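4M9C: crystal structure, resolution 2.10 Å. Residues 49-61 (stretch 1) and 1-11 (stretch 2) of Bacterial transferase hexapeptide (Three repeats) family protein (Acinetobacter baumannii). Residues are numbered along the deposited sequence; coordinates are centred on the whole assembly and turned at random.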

# COMPACT_ATOMS: atom_id res chain seq x y z
N PRO A 49 26.21 9.28 -15.98
CA PRO A 49 26.46 10.63 -16.49
C PRO A 49 25.21 11.47 -16.38
O PRO A 49 24.11 10.96 -16.62
CB PRO A 49 26.77 10.41 -17.98
CG PRO A 49 26.98 8.94 -18.13
CD PRO A 49 26.23 8.27 -17.05
N VAL A 50 25.37 12.73 -16.01
CA VAL A 50 24.28 13.69 -16.04
C VAL A 50 24.57 14.64 -17.19
O VAL A 50 25.57 15.36 -17.17
CB VAL A 50 24.18 14.47 -14.72
CG1 VAL A 50 22.93 15.34 -14.71
CG2 VAL A 50 24.19 13.51 -13.54
N LEU A 51 23.70 14.63 -18.19
CA LEU A 51 23.93 15.40 -19.41
C LEU A 51 22.97 16.58 -19.53
O LEU A 51 21.84 16.53 -19.03
CB LEU A 51 23.76 14.52 -20.64
CG LEU A 51 24.55 13.21 -20.67
CD1 LEU A 51 24.17 12.41 -21.91
CD2 LEU A 51 26.05 13.50 -20.65
N SER A 52 23.44 17.64 -20.18
CA SER A 52 22.54 18.72 -20.56
C SER A 52 21.68 18.16 -21.67
O SER A 52 22.05 17.18 -22.31
CB SER A 52 23.33 19.93 -21.08
OG SER A 52 23.87 19.66 -22.37
N TYR A 53 20.53 18.78 -21.91
CA TYR A 53 19.66 18.30 -22.96
C TYR A 53 20.38 18.32 -24.31
O TYR A 53 20.33 17.35 -25.06
CB TYR A 53 18.36 19.11 -23.03
CG TYR A 53 17.44 18.65 -24.12
CD1 TYR A 53 17.22 19.42 -25.25
CD2 TYR A 53 16.79 17.43 -24.02
CE1 TYR A 53 16.37 18.99 -26.25
CE2 TYR A 53 15.94 16.99 -25.02
CZ TYR A 53 15.74 17.78 -26.13
OH TYR A 53 14.90 17.34 -27.12
N LEU A 54 21.07 19.42 -24.61
CA LEU A 54 21.78 19.55 -25.87
C LEU A 54 22.80 18.44 -26.07
O LEU A 54 22.88 17.87 -27.15
CB LEU A 54 22.47 20.92 -26.00
CG LEU A 54 21.50 22.03 -26.41
CD1 LEU A 54 22.09 23.43 -26.18
CD2 LEU A 54 21.07 21.84 -27.86
N ASP A 55 23.57 18.13 -25.02
CA ASP A 55 24.56 17.06 -25.13
C ASP A 55 23.90 15.70 -25.32
O ASP A 55 24.37 14.88 -26.10
CB ASP A 55 25.51 17.06 -23.92
CG ASP A 55 26.48 18.24 -23.95
OD1 ASP A 55 26.95 18.60 -25.06
OD2 ASP A 55 26.75 18.83 -22.88
N PHE A 56 22.80 15.46 -24.61
CA PHE A 56 22.06 14.22 -24.80
C PHE A 56 21.63 14.10 -26.26
O PHE A 56 21.87 13.09 -26.90
CB PHE A 56 20.83 14.17 -23.89
CG PHE A 56 19.94 12.98 -24.15
CD1 PHE A 56 18.82 13.10 -24.96
CD2 PHE A 56 20.23 11.75 -23.59
CE1 PHE A 56 17.99 12.01 -25.20
CE2 PHE A 56 19.41 10.65 -23.82
CZ PHE A 56 18.29 10.78 -24.62
N ILE A 57 20.99 15.14 -26.78
CA ILE A 57 20.51 15.14 -28.16
C ILE A 57 21.67 14.97 -29.14
O ILE A 57 21.51 14.37 -30.21
CB ILE A 57 19.76 16.44 -28.49
CG1 ILE A 57 18.42 16.48 -27.74
CG2 ILE A 57 19.53 16.55 -29.98
CD1 ILE A 57 17.47 15.37 -28.12
N SER A 58 22.84 15.50 -28.79
CA SER A 58 23.97 15.49 -29.71
C SER A 58 24.67 14.13 -29.78
O SER A 58 25.46 13.88 -30.70
CB SER A 58 24.98 16.59 -29.36
OG SER A 58 25.79 16.22 -28.26
N LYS A 59 24.37 13.24 -28.83
CA LYS A 59 25.02 11.93 -28.82
C LYS A 59 24.87 11.22 -30.16
O LYS A 59 23.85 11.37 -30.84
CB LYS A 59 24.46 11.03 -27.71
CG LYS A 59 24.82 11.46 -26.30
CD LYS A 59 26.29 11.24 -26.02
CE LYS A 59 26.66 11.80 -24.65
NZ LYS A 59 28.14 11.75 -24.41
N PRO A 60 25.89 10.45 -30.55
CA PRO A 60 25.76 9.60 -31.73
C PRO A 60 24.97 8.38 -31.29
O PRO A 60 25.41 7.63 -30.42
CB PRO A 60 27.20 9.21 -32.03
CG PRO A 60 27.84 9.16 -30.68
CD PRO A 60 27.19 10.27 -29.88
N ALA A 61 23.78 8.21 -31.85
CA ALA A 61 22.93 7.09 -31.48
C ALA A 61 21.73 7.11 -32.39
O ALA A 61 20.99 8.09 -32.42
CB ALA A 61 22.50 7.21 -30.03
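Stretch 2, residues 1-11: MTMIIGVYGAS

Stretch 1 enters as the end of a β-strand (49-51), turns at Ser-52 and continues as a short helix from Tyr-53, before Lys-59, Pro-60 and Ala-61 lead away in extended conformation. Stretch 2 forms a strand from Met-3 to Tyr-8, preceded by Thr-2 with a positive phi of 76° and followed by Gly-9 at phi/psi 117/104, angles at which a side chain would be jammed against the preceding carbonyl oxygen. The strand runs nearly antiparallel to the helix, with a signed crossing angle of -164° and a closest axial approach of 10.2 Å. The register therefore descends in stretch 2 as it rises in stretch 1: the nearest CA atoms pair Val-50 with Ala-10 (7.4 Å), Tyr-53 with Tyr-8 (8.6 Å), Phe-56 with Gly-6 (7.6 Å) and Ala-61 with Met-1 (4.6 Å).

The helix start is capped by Ser-52, whose OG accepts from Asp-55 N at 3.1 Å. No hydrogen bond links the two stretches among the modelled atoms, and the contact is largely apolar packing, burying 449 Å² in total. Ile-4 contributes most: its CB points toward stretch 1, and its CD1 lies 3.7 Å from Phe-56 CE2 and 3.6 Å from Lys-59 CB, while its CG2 meets Ala-61 CB at 4.0 Å. Phe-56, in the t rotamer, also brings CE2 to 3.6 Å from Gly-6 N. This close approach depends on the bare backbone of Gly-6, since an ideal CB there would clash with CE2 at 2.9 Å. Farther along, the rings of Tyr-53 and Tyr-8 are near parallel (17°) but slid apart, with centroids 5.9 Å apart and little overlap; Tyr-53 CD2 approaches Tyr-8 CE2 to 3.7 Å. Val-50 CG1 and Ala-10 CB, 4.4 Å apart, make a looser contact beyond them.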

# COMPACT_ATOMS: atom_id res chain seq x y z
N MET A 1 25.82 3.67 -28.83
CA MET A 1 25.37 3.43 -30.20
C MET A 1 24.09 2.59 -30.22
O MET A 1 23.83 1.81 -29.29
CB MET A 1 26.47 2.74 -31.02
N THR A 2 23.30 2.75 -31.28
CA THR A 2 22.00 2.09 -31.45
C THR A 2 20.84 2.67 -30.62
O THR A 2 19.84 3.13 -31.19
CB THR A 2 22.05 0.53 -31.33
OG1 THR A 2 20.94 -0.03 -32.03
CG2 THR A 2 21.98 0.05 -29.87
N MET A 3 20.97 2.67 -29.30
CA MET A 3 19.93 3.24 -28.43
C MET A 3 20.52 3.83 -27.15
O MET A 3 21.35 3.21 -26.49
CB MET A 3 18.86 2.18 -28.11
CG MET A 3 17.87 2.59 -27.03
SD MET A 3 16.69 3.85 -27.56
CE MET A 3 15.48 2.85 -28.42
N ILE A 4 20.11 5.05 -26.81
CA ILE A 4 20.41 5.60 -25.50
C ILE A 4 19.13 6.04 -24.82
O ILE A 4 18.20 6.53 -25.46
CB ILE A 4 21.37 6.79 -25.57
CG1 ILE A 4 20.78 7.90 -26.43
CG2 ILE A 4 22.74 6.35 -26.08
CD1 ILE A 4 21.62 9.16 -26.41
N ILE A 5 19.08 5.87 -23.50
CA ILE A 5 17.91 6.24 -22.73
C ILE A 5 18.25 7.38 -21.78
O ILE A 5 19.24 7.32 -21.04
CB ILE A 5 17.35 5.04 -21.95
CG1 ILE A 5 16.67 4.06 -22.92
CG2 ILE A 5 16.38 5.51 -20.88
CD1 ILE A 5 16.16 2.76 -22.27
N GLY A 6 17.45 8.44 -21.81
CA GLY A 6 17.63 9.50 -20.84
C GLY A 6 16.52 9.50 -19.81
O GLY A 6 15.35 9.24 -20.14
N VAL A 7 16.88 9.79 -18.56
CA VAL A 7 15.90 10.04 -17.51
C VAL A 7 15.91 11.56 -17.26
O VAL A 7 16.91 12.11 -16.79
CB VAL A 7 16.25 9.29 -16.20
CG1 VAL A 7 15.32 9.70 -15.06
CG2 VAL A 7 16.21 7.77 -16.42
N TYR A 8 14.81 12.22 -17.60
CA TYR A 8 14.78 13.68 -17.53
C TYR A 8 14.41 14.12 -16.13
O TYR A 8 13.28 13.93 -15.69
CB TYR A 8 13.79 14.25 -18.55
CG TYR A 8 14.24 15.57 -19.18
CD1 TYR A 8 14.84 16.56 -18.42
CD2 TYR A 8 14.06 15.80 -20.54
CE1 TYR A 8 15.26 17.76 -19.00
CE2 TYR A 8 14.46 16.98 -21.12
CZ TYR A 8 15.06 17.96 -20.35
OH TYR A 8 15.46 19.14 -20.95
N GLY A 9 15.38 14.68 -15.43
CA GLY A 9 15.22 15.01 -14.02
C GLY A 9 16.20 14.22 -13.17
O GLY A 9 16.02 13.02 -12.95
N ALA A 10 17.26 14.88 -12.70
CA ALA A 10 18.23 14.26 -11.82
C ALA A 10 17.72 14.34 -10.38
O ALA A 10 17.83 13.38 -9.62
CB ALA A 10 19.57 14.93 -11.94
N SER A 11 17.13 15.48 -10.04
CA SER A 11 16.59 15.68 -8.69
C SER A 11 15.20 15.07 -8.58
O SER A 11 14.71 14.46 -9.53
CB SER A 11 16.51 17.17 -8.36
OG SER A 11 17.78 17.78 -8.45